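PDB 6TME: pollen-specific leucine-rich repeat extensin-like protein 1 from Arabidopsis thaliana, which probably links the pollen-tube cell wall, through its extensin part, to peptide signals that its leucine-rich repeat domain is thought to bind. Local coordinates for residues K228-M233 against N237-I242; E285-S290 against D300-L305; S324-S329 against Q343-Q348. All coordinates share one frame; numbering follows the deposited sequence.

Contact 1: residues K228-M233 against N237-I242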
loop_
_atom_site.group_PDB
_atom_site.type_symbol
_atom_site.label_atom_id
_atom_site.label_comp_id
_atom_site.label_asym_id
_atom_site.label_seq_id
_atom_site.Cartn_x
_atom_site.Cartn_y
_atom_site.Cartn_z
ATOM N N LYS A 228 -5.477 0.080 19.193
ATOM C CA LYS A 228 -5.215 1.349 19.872
ATOM C C LYS A 228 -3.799 1.862 19.624
ATOM O O LYS A 228 -3.562 3.073 19.741
ATOM C CB LYS A 228 -5.445 1.210 21.385
ATOM C CG LYS A 228 -6.887 1.349 21.860
ATOM N N THR A 229 -2.856 0.965 19.290
ATOM C CA THR A 229 -1.463 1.311 18.992
ATOM C C THR A 229 -1.294 2.090 17.689
ATOM O O THR A 229 -0.194 2.599 17.438
ATOM C CB THR A 229 -0.586 0.042 18.921
ATOM O OG1 THR A 229 -1.233 -0.946 18.115
ATOM C CG2 THR A 229 -0.353 -0.545 20.309
ATOM N N ILE A 230 -2.343 2.208 16.869
ATOM C CA ILE A 230 -2.239 2.987 15.635
ATOM C C ILE A 230 -1.719 4.398 15.893
ATOM O O ILE A 230 -1.088 5.008 15.020
ATOM C CB ILE A 230 -3.593 3.026 14.923
ATOM C CG1 ILE A 230 -3.409 3.602 13.519
ATOM C CG2 ILE A 230 -4.608 3.878 15.731
ATOM C CD1 ILE A 230 -4.501 3.211 12.566
ATOM N N GLY A 231 -1.976 4.943 17.086
ATOM C CA GLY A 231 -1.501 6.279 17.391
ATOM C C GLY A 231 0.002 6.400 17.455
ATOM O O GLY A 231 0.529 7.512 17.348
ATOM N N GLN A 232 0.707 5.285 17.614
ATOM C CA GLN A 232 2.156 5.315 17.759
ATOM C C GLN A 232 2.907 5.256 16.428
ATOM O O GLN A 232 4.132 5.418 16.425
ATOM C CB GLN A 232 2.609 4.173 18.679
ATOM C CG GLN A 232 2.252 4.423 20.147
ATOM C CD GLN A 232 2.188 3.151 20.973
ATOM O OE1 GLN A 232 1.108 2.624 21.238
ATOM N NE2 GLN A 232 3.347 2.666 21.406
ATOM N N MET A 233 2.217 5.062 15.303
ATOM C CA MET A 233 2.888 5.048 14.003
ATOM C C MET A 233 3.587 6.376 13.741
ATOM O O MET A 233 2.959 7.440 13.737
ATOM C CB MET A 233 1.887 4.750 12.893
ATOM C CG MET A 233 1.212 3.410 13.071
ATOM S SD MET A 233 -0.075 3.066 11.856
ATOM C CE MET A 233 0.885 2.595 10.435
ATOM N N ASN A 237 1.760 9.012 6.611
ATOM C CA ASN A 237 1.033 10.011 5.821
ATOM C C ASN A 237 -0.290 9.524 5.254
ATOM O O ASN A 237 -1.228 10.329 5.135
ATOM C CB ASN A 237 1.882 10.512 4.646
ATOM C CG ASN A 237 3.044 11.364 5.095
ATOM O OD1 ASN A 237 2.954 12.105 6.082
ATOM N ND2 ASN A 237 4.158 11.251 4.387
ATOM N N GLU A 238 -0.381 8.242 4.875
ATOM C CA GLU A 238 -1.524 7.694 4.137
ATOM C C GLU A 238 -1.796 6.275 4.609
ATOM O O GLU A 238 -0.898 5.430 4.583
ATOM C CB GLU A 238 -1.283 7.713 2.616
ATOM C CG GLU A 238 -0.934 9.088 2.062
ATOM C CD GLU A 238 -0.571 9.129 0.575
ATOM O OE1 GLU A 238 -0.919 8.193 -0.191
ATOM O OE2 GLU A 238 0.081 10.128 0.183
ATOM N N ILE A 239 -3.026 6.014 5.047
ATOM C CA ILE A 239 -3.440 4.678 5.465
ATOM C C ILE A 239 -4.812 4.396 4.869
ATOM O O ILE A 239 -5.721 5.226 4.953
ATOM C CB ILE A 239 -3.442 4.519 7.000
ATOM C CG1 ILE A 239 -3.623 3.046 7.384
ATOM C CG2 ILE A 239 -4.504 5.412 7.688
ATOM C CD1 ILE A 239 -2.758 2.622 8.557
ATOM N N VAL A 240 -4.956 3.241 4.231
ATOM C CA VAL A 240 -6.145 2.926 3.451
ATOM C C VAL A 240 -6.670 1.561 3.884
ATOM O O VAL A 240 -5.956 0.558 3.764
ATOM C CB VAL A 240 -5.845 2.948 1.946
ATOM C CG1 VAL A 240 -7.113 2.715 1.144
ATOM C CG2 VAL A 240 -5.199 4.291 1.568
ATOM N N PHE A 241 -7.909 1.537 4.402
ATOM C CA PHE A 241 -8.602 0.343 4.873
ATOM C C PHE A 241 -9.822 -0.026 4.035
ATOM O O PHE A 241 -10.557 -0.942 4.421
ATOM C CB PHE A 241 -9.123 0.522 6.304
ATOM C CG PHE A 241 -8.084 0.763 7.341
ATOM C CD1 PHE A 241 -7.380 -0.298 7.903
ATOM C CD2 PHE A 241 -7.890 2.040 7.845
ATOM C CE1 PHE A 241 -6.440 -0.070 8.899
ATOM C CE2 PHE A 241 -6.961 2.277 8.835
ATOM C CZ PHE A 241 -6.234 1.224 9.371
ATOM N N ILE A 242 -10.096 0.690 2.945
ATOM C CA ILE A 242 -11.287 0.483 2.125
ATOM C C ILE A 242 -11.654 -0.994 1.975
ATOM O O ILE A 242 -10.857 -1.802 1.482
ATOM C CB ILE A 242 -11.104 1.103 0.725
ATOM C CG1 ILE A 242 -10.671 2.545 0.820
ATOM C CG2 ILE A 242 -12.404 1.017 -0.082
ATOM C CD1 ILE A 242 -10.422 3.152 -0.542
#
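Ile230 and Met233, on the 3-10 turn of 228-232 and just after it, reach across the interior of the solenoid to Ile239 and Phe241 of strand 238-240 and the residue following it. Every contact between the two segments is apolar and is made by chain ends. Among the aliphatic groups, Met233 CE touches Ile239 CD1 at 4.1 Å, the two side chains crossing at about a right angle. The bend at the thioether (chi3 78°) turns the methyl of Met233 out of line with the rest of its chain. Ile230 CD1 lies 4.4 Å from the same Ile239 CD1, so this delta methyl is shared by both partners.

The aromatic contact is of another kind: Ile230 CD1 comes to the edge of the Phe241 ring, near its plane, 4.1 Å from CZ. The ring of Phe217 meets that of Phe241 with the planes nearly parallel. Phe241 O accepts from the side chains of Asn244 and Asn268, consistent with the asparagine ladder of leucine-rich repeat solenoids. On the strand's other face, Glu238 OE1 is hydrogen-bonded to the backbone of the second protein. Between these two segments the attraction is dispersion and hydrophobic burial, which depends on fit and not on bond direction.

Contact 2: residues E285-S290 against D300-L305. With NAG (2-acetamido-2-deoxy-beta-D-glucopyranose), chain E; SO4 (sulfate ion), chain K.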
loop_
_atom_site.group_PDB
_atom_site.type_symbol
_atom_site.label_atom_id
_atom_site.label_comp_id
_atom_site.label_asym_id
_atom_site.label_seq_id
_atom_site.Cartn_x
_atom_site.Cartn_y
_atom_site.Cartn_z
ATOM N N GLU A 285 -6.044 15.600 4.454
ATOM C CA GLU A 285 -6.616 16.214 3.270
ATOM C C GLU A 285 -7.807 15.442 2.740
ATOM O O GLU A 285 -8.830 16.041 2.372
ATOM C CB GLU A 285 -5.549 16.337 2.179
ATOM C CG GLU A 285 -4.508 17.399 2.487
ATOM C CD GLU A 285 -3.275 17.285 1.603
ATOM O OE1 GLU A 285 -3.356 16.633 0.536
ATOM O OE2 GLU A 285 -2.214 17.822 1.993
ATOM N N GLN A 286 -7.686 14.121 2.727
ATOM C CA GLN A 286 -8.720 13.201 2.280
ATOM C C GLN A 286 -9.112 12.361 3.480
ATOM O O GLN A 286 -8.252 11.736 4.108
ATOM C CB GLN A 286 -8.208 12.311 1.138
ATOM C CG GLN A 286 -7.679 13.068 -0.076
ATOM C CD GLN A 286 -8.795 13.613 -0.957
ATOM O OE1 GLN A 286 -9.861 12.995 -1.110
ATOM N NE2 GLN A 286 -8.553 14.765 -1.547
ATOM N N MET A 287 -10.393 12.375 3.820
ATOM C CA MET A 287 -10.903 11.595 4.940
ATOM C C MET A 287 -12.235 11.000 4.509
ATOM O O MET A 287 -13.150 11.738 4.132
ATOM C CB MET A 287 -11.057 12.448 6.205
ATOM C CG MET A 287 -11.159 11.589 7.477
ATOM S SD MET A 287 -10.678 12.421 9.010
ATOM C CE MET A 287 -11.852 13.754 9.071
ATOM N N ASP A 288 -12.326 9.675 4.540
ATOM C CA ASP A 288 -13.463 8.928 4.005
ATOM C C ASP A 288 -13.915 7.925 5.057
ATOM O O ASP A 288 -13.190 6.970 5.356
ATOM C CB ASP A 288 -13.090 8.195 2.704
ATOM C CG ASP A 288 -14.310 7.546 2.011
ATOM O OD1 ASP A 288 -15.396 7.458 2.611
ATOM O OD2 ASP A 288 -14.192 7.120 0.848
ATOM N N PHE A 289 -15.111 8.124 5.607
ATOM C CA PHE A 289 -15.713 7.143 6.505
ATOM C C PHE A 289 -16.963 6.523 5.915
ATOM O O PHE A 289 -17.733 5.892 6.654
ATOM C CB PHE A 289 -16.065 7.763 7.858
ATOM C CG PHE A 289 -14.890 8.281 8.621
ATOM C CD1 PHE A 289 -13.880 7.440 9.010
ATOM C CD2 PHE A 289 -14.819 9.598 8.982
ATOM C CE1 PHE A 289 -12.810 7.916 9.723
ATOM C CE2 PHE A 289 -13.760 10.075 9.708
ATOM C CZ PHE A 289 -12.753 9.243 10.065
ATOM N N SER A 290 -17.200 6.703 4.613
ATOM C CA SER A 290 -18.453 6.236 4.025
ATOM C C SER A 290 -18.640 4.726 4.235
ATOM O O SER A 290 -17.686 3.972 4.465
ATOM C CB SER A 290 -18.509 6.582 2.533
ATOM O OG SER A 290 -17.654 5.742 1.786
ATOM N N ASP A 300 -17.971 20.711 13.674
ATOM C CA ASP A 300 -16.954 21.498 12.991
ATOM C C ASP A 300 -15.585 21.333 13.631
ATOM O O ASP A 300 -14.597 21.838 13.089
ATOM C CB ASP A 300 -17.354 22.979 12.953
ATOM C CG ASP A 300 -17.533 23.570 14.325
ATOM O OD1 ASP A 300 -17.614 22.785 15.300
ATOM O OD2 ASP A 300 -17.583 24.816 14.426
ATOM N N ASN A 301 -15.517 20.656 14.780
ATOM C CA ASN A 301 -14.251 20.142 15.281
ATOM C C ASN A 301 -13.489 19.453 14.158
ATOM O O ASN A 301 -12.264 19.584 14.039
ATOM C CB ASN A 301 -14.523 19.159 16.418
ATOM C CG ASN A 301 -13.505 19.236 17.507
ATOM O OD1 ASN A 301 -12.747 20.201 17.595
ATOM N ND2 ASN A 301 -13.475 18.209 18.360
ATOM N N ILE A 302 -14.218 18.748 13.302
ATOM C CA ILE A 302 -13.652 17.953 12.228
ATOM C C ILE A 302 -13.759 18.669 10.886
ATOM O O ILE A 302 -12.787 18.752 10.135
ATOM C CB ILE A 302 -14.359 16.581 12.205
ATOM C CG1 ILE A 302 -14.028 15.813 13.488
ATOM C CG2 ILE A 302 -14.003 15.803 10.967
ATOM C CD1 ILE A 302 -14.977 14.689 13.805
ATOM N N CYS A 303 -14.928 19.229 10.585
ATOM C CA CYS A 303 -15.182 19.811 9.275
ATOM C C CYS A 303 -14.396 21.090 9.018
ATOM O O CYS A 303 -14.308 21.512 7.857
ATOM C CB CYS A 303 -16.676 20.070 9.104
ATOM S SG CYS A 303 -17.658 18.531 9.127
ATOM N N LYS A 304 -13.804 21.706 10.046
ATOM C CA LYS A 304 -13.008 22.908 9.829
ATOM C C LYS A 304 -11.512 22.662 9.991
ATOM O O LYS A 304 -10.745 23.616 10.130
ATOM C CB LYS A 304 -13.501 24.033 10.736
ATOM C CG LYS A 304 -14.712 24.694 10.086
ATOM C CD LYS A 304 -15.615 25.503 11.004
ATOM C CE LYS A 304 -14.934 26.713 11.594
ATOM N NZ LYS A 304 -15.956 27.754 11.907
ATOM N N LEU A 305 -11.086 21.399 9.949
ATOM C CA LEU A 305 -9.665 21.092 9.916
ATOM C C LEU A 305 -9.012 21.808 8.733
ATOM O O LEU A 305 -9.597 21.879 7.647
ATOM C CB LEU A 305 -9.457 19.582 9.827
ATOM C CG LEU A 305 -9.711 18.775 11.112
ATOM C CD1 LEU A 305 -9.920 17.299 10.817
ATOM C CD2 LEU A 305 -8.582 18.939 12.117
HETATM C C1 NAG E . -13.667 12.598 -2.620
HETATM C C2 NAG E . -13.247 12.430 -4.077
HETATM C C3 NAG E . -14.159 11.425 -4.778
HETATM C C4 NAG E . -14.119 10.093 -4.042
HETATM C C5 NAG E . -14.517 10.285 -2.581
HETATM C C6 NAG E . -14.277 9.045 -1.752
HETATM C C7 NAG E . -12.171 14.505 -4.854
HETATM C C8 NAG E . -12.349 15.772 -5.633
HETATM N N2 NAG E . -13.243 13.703 -4.784
HETATM O O3 NAG E . -13.709 11.228 -6.114
HETATM O O4 NAG E . -14.938 9.119 -4.686
HETATM O O5 NAG E . -13.713 11.314 -1.978
HETATM O O6 NAG E . -12.883 8.844 -1.539
HETATM O O7 NAG E . -11.108 14.226 -4.300
HETATM S S SO4 K . -20.186 26.338 12.032
HETATM O O1 SO4 K . -20.044 27.213 10.866
HETATM O O2 SO4 K . -20.746 25.053 11.620
HETATM O O3 SO4 K . -21.094 26.967 12.990
HETATM O O4 SO4 K . -18.883 26.137 12.661
#
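The apolar core of the leucine-rich repeat solenoid, near its C-terminal end, is where Met287, on strand 286-288, meets Ile302 and Leu305 of the short helix 300-303 and its exit. Met287 sends its chain inward with CG opposite the backbone N (chi1 -162°) and then turns at the sulfur, which brings CE to 3.5 Å from Ile302 CG2. That is close for two methyl groups, and the side chains cross at about a right angle. Leu305 CD1 touches the same CE more loosely, at 4.4 Å. Beyond the contact, Ile302 also packs on Phe311 of the next strand, while Cys303 is tied to Cys325 by a disulfide.

The strand's other side is polar. Asp288 OD1 receives Ser290 N at 2.8 Å in an Asx turn, the amide arriving nearly along the C-O axis, and Ser290 OG donates to the syn side of the same oxygen at 3.0 Å. Two donors thus fix the carboxylate, whose OD2 takes a weak bond from O6 of an attached glycan sugar (3.2 Å). Asp264 brings a second carboxylate close to OD2, which may raise the pKa of one of the pair. Inward apolar residues alternating with outward polar ones on a short parallel strand, facing a helical turn across the core, are the hallmark of the leucine-rich repeat fold.

Contact 3: residues S324-S329 against Q343-Q348. With GOL (glycerol), chain R; SO4 (sulfate ion), chain M; SO4 (sulfate ion), chain K.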
loop_
_atom_site.group_PDB
_atom_site.type_symbol
_atom_site.label_atom_id
_atom_site.label_comp_id
_atom_site.label_asym_id
_atom_site.label_seq_id
_atom_site.Cartn_x
_atom_site.Cartn_y
_atom_site.Cartn_z
ATOM N N SER A 324 -21.054 23.815 8.880
ATOM C CA SER A 324 -19.860 23.815 8.049
ATOM C C SER A 324 -19.524 22.435 7.497
ATOM O O SER A 324 -18.584 22.323 6.712
ATOM C CB SER A 324 -18.677 24.379 8.833
ATOM O OG SER A 324 -18.493 23.658 10.035
ATOM N N CYS A 325 -20.277 21.396 7.861
ATOM C CA CYS A 325 -20.150 20.062 7.275
ATOM C C CYS A 325 -21.069 19.838 6.092
ATOM O O CYS A 325 -21.082 18.732 5.544
ATOM C CB CYS A 325 -20.476 18.979 8.302
ATOM S SG CYS A 325 -19.537 19.106 9.775
ATOM N N VAL A 326 -21.863 20.828 5.715
ATOM C CA VAL A 326 -22.947 20.583 4.767
ATOM C C VAL A 326 -22.378 20.618 3.352
ATOM O O VAL A 326 -21.667 21.573 2.997
ATOM C CB VAL A 326 -24.061 21.614 4.952
ATOM C CG1 VAL A 326 -25.149 21.460 3.880
ATOM C CG2 VAL A 326 -24.672 21.450 6.325
ATOM N N PRO A 327 -22.638 19.604 2.544
ATOM C CA PRO A 327 -22.177 19.639 1.155
ATOM C C PRO A 327 -22.849 20.785 0.408
ATOM O O PRO A 327 -23.944 21.230 0.757
ATOM C CB PRO A 327 -22.596 18.270 0.598
ATOM C CG PRO A 327 -22.912 17.409 1.837
ATOM C CD PRO A 327 -23.393 18.379 2.871
ATOM N N GLY A 328 -22.157 21.284 -0.614
ATOM C CA GLY A 328 -22.549 22.491 -1.325
ATOM C C GLY A 328 -22.356 23.794 -0.567
ATOM O O GLY A 328 -22.667 24.849 -1.116
ATOM N N SER A 329 -21.883 23.760 0.678
ATOM C CA SER A 329 -21.776 24.962 1.503
ATOM C C SER A 329 -20.445 25.678 1.351
ATOM O O SER A 329 -20.353 26.857 1.696
ATOM C CB SER A 329 -21.964 24.608 2.980
ATOM O OG SER A 329 -20.802 23.948 3.497
ATOM N N GLN A 343 -32.080 15.333 9.218
ATOM C CA GLN A 343 -33.238 16.118 8.813
ATOM C C GLN A 343 -32.816 17.218 7.847
ATOM O O GLN A 343 -31.713 17.757 7.927
ATOM C CB GLN A 343 -33.932 16.730 10.033
ATOM C CG GLN A 343 -34.602 15.720 10.969
ATOM C CD GLN A 343 -33.863 15.591 12.278
ATOM O OE1 GLN A 343 -33.636 16.584 12.966
ATOM N NE2 GLN A 343 -33.442 14.370 12.614
ATOM N N ASN A 344 -33.702 17.528 6.905
ATOM C CA ASN A 344 -33.538 18.676 6.012
ATOM C C ASN A 344 -32.274 18.556 5.170
ATOM O O ASN A 344 -31.508 19.508 5.005
ATOM C CB ASN A 344 -33.550 19.990 6.787
ATOM C CG ASN A 344 -34.941 20.512 6.991
ATOM O OD1 ASN A 344 -35.904 19.948 6.468
ATOM N ND2 ASN A 344 -35.062 21.608 7.734
ATOM N N ARG A 345 -32.065 17.364 4.635
ATOM C CA ARG A 345 -31.002 17.062 3.697
ATOM C C ARG A 345 -31.562 16.051 2.712
ATOM O O ARG A 345 -32.456 15.269 3.061
ATOM C CB ARG A 345 -29.758 16.495 4.405
ATOM C CG ARG A 345 -29.025 17.494 5.320
ATOM C CD ARG A 345 -28.241 18.505 4.487
ATOM N NE ARG A 345 -27.437 17.827 3.473
ATOM C CZ ARG A 345 -27.242 18.277 2.235
ATOM N NH1 ARG A 345 -27.788 19.426 1.834
ATOM N NH2 ARG A 345 -26.498 17.578 1.391
ATOM N N PRO A 346 -31.094 16.061 1.476
ATOM C CA PRO A 346 -31.605 15.105 0.490
ATOM C C PRO A 346 -31.029 13.705 0.692
ATOM O O PRO A 346 -30.043 13.498 1.401
ATOM C CB PRO A 346 -31.151 15.706 -0.845
ATOM C CG PRO A 346 -29.941 16.527 -0.488
ATOM C CD PRO A 346 -30.170 17.047 0.889
ATOM N N ASN A 347 -31.716 12.731 0.085
ATOM C CA ASN A 347 -31.229 11.358 -0.076
ATOM C C ASN A 347 -30.794 10.731 1.246
ATOM O O ASN A 347 -29.794 10.008 1.308
ATOM C CB ASN A 347 -30.090 11.315 -1.093
ATOM C CG ASN A 347 -30.482 11.942 -2.424
ATOM O OD1 ASN A 347 -31.545 11.653 -2.966
ATOM N ND2 ASN A 347 -29.626 12.811 -2.948
ATOM N N GLN A 348 -31.531 11.023 2.315
ATOM C CA GLN A 348 -31.248 10.428 3.607
ATOM C C GLN A 348 -31.949 9.079 3.754
ATOM O O GLN A 348 -32.807 8.700 2.954
ATOM C CB GLN A 348 -31.660 11.381 4.722
ATOM C CG GLN A 348 -30.842 12.648 4.687
ATOM C CD GLN A 348 -29.362 12.359 4.868
ATOM O OE1 GLN A 348 -28.913 12.042 5.966
ATOM N NE2 GLN A 348 -28.600 12.450 3.777
HETATM C C1 GOL R . -26.722 22.526 0.711
HETATM O O1 GOL R . -25.778 23.524 0.339
HETATM C C2 GOL R . -28.044 23.205 1.198
HETATM O O2 GOL R . -29.151 22.587 0.651
HETATM C C3 GOL R . -28.047 23.145 2.771
HETATM O O3 GOL R . -28.631 21.926 3.180
HETATM S S SO4 M . -35.299 12.998 -0.376
HETATM O O1 SO4 M . -36.309 12.789 -1.407
HETATM O O2 SO4 M . -33.988 13.125 -1.014
HETATM O O3 SO4 M . -35.290 11.857 0.541
HETATM O O4 SO4 M . -35.617 14.220 0.361
HETATM S S SO4 K . -20.186 26.338 12.032
HETATM O O1 SO4 K . -20.044 27.213 10.866
HETATM O O2 SO4 K . -20.746 25.053 11.620
HETATM O O3 SO4 K . -21.094 26.967 12.990
HETATM O O4 SO4 K . -18.883 26.137 12.661
#
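Val326 and Pro327 lead a type II beta turn, closed at Ser329 with Gly328 at a positive phi of 72°, and this turn faces the irregular segment 343-348, where Arg345 approaches it. Both lie at the C-terminal end of the leucine-rich repeat solenoid, in what is probably its disulfide-bonded cap. Val326 O ties the turn together, accepting from Ser329 N at 3.2 Å and from Ser329 OG at 2.6 Å.

Arg345 bends at its second and third torsions (chi2 -75°) and presents its guanidinium flat. Over one face lie Val326 CG1, 3.9 Å from Arg345 NH1, and Pro327 CD, 3.5 Å from Arg345 NH2; over the centre of the opposite face sits Pro346 CD, so the plane is sandwiched between apolar groups. Its charge is met by Asp337, which forms a salt bridge with NE, while NH1 donates to O3 of a glycerol, probably from the crystallisation liquor, at 3.0 Å. An alanine here would remove this flat layer and is likely to leave Asp337 without its salt-bridge mate, with a gap opened beside Pro327. Within 343-348, Gln348 NE2 donates to Pro346 O over 3.0 Å at a nearly straight 168°.

The three contacts follow one another along the chain and climb the solenoid toward its C-terminal end. Contacts 1 and 2 rest on strands 238-240 and 286-288, both in the parallel run of repeat strands and separated by strand 262-264; their centres are about 16 Å apart and they do not touch. The centre of contact 3, at the surface, is about 15 Å from that of contact 2 and about 29 Å from that of contact 1. Contacts 2 and 3 are covalently joined: Cys303 SG and Cys325 SG form a disulfide, and one sulfate touches both. Buried repeat packing thus passes into what is probably a cross-linked cap, while the strands of contacts 1 and 2 also reach the second protein.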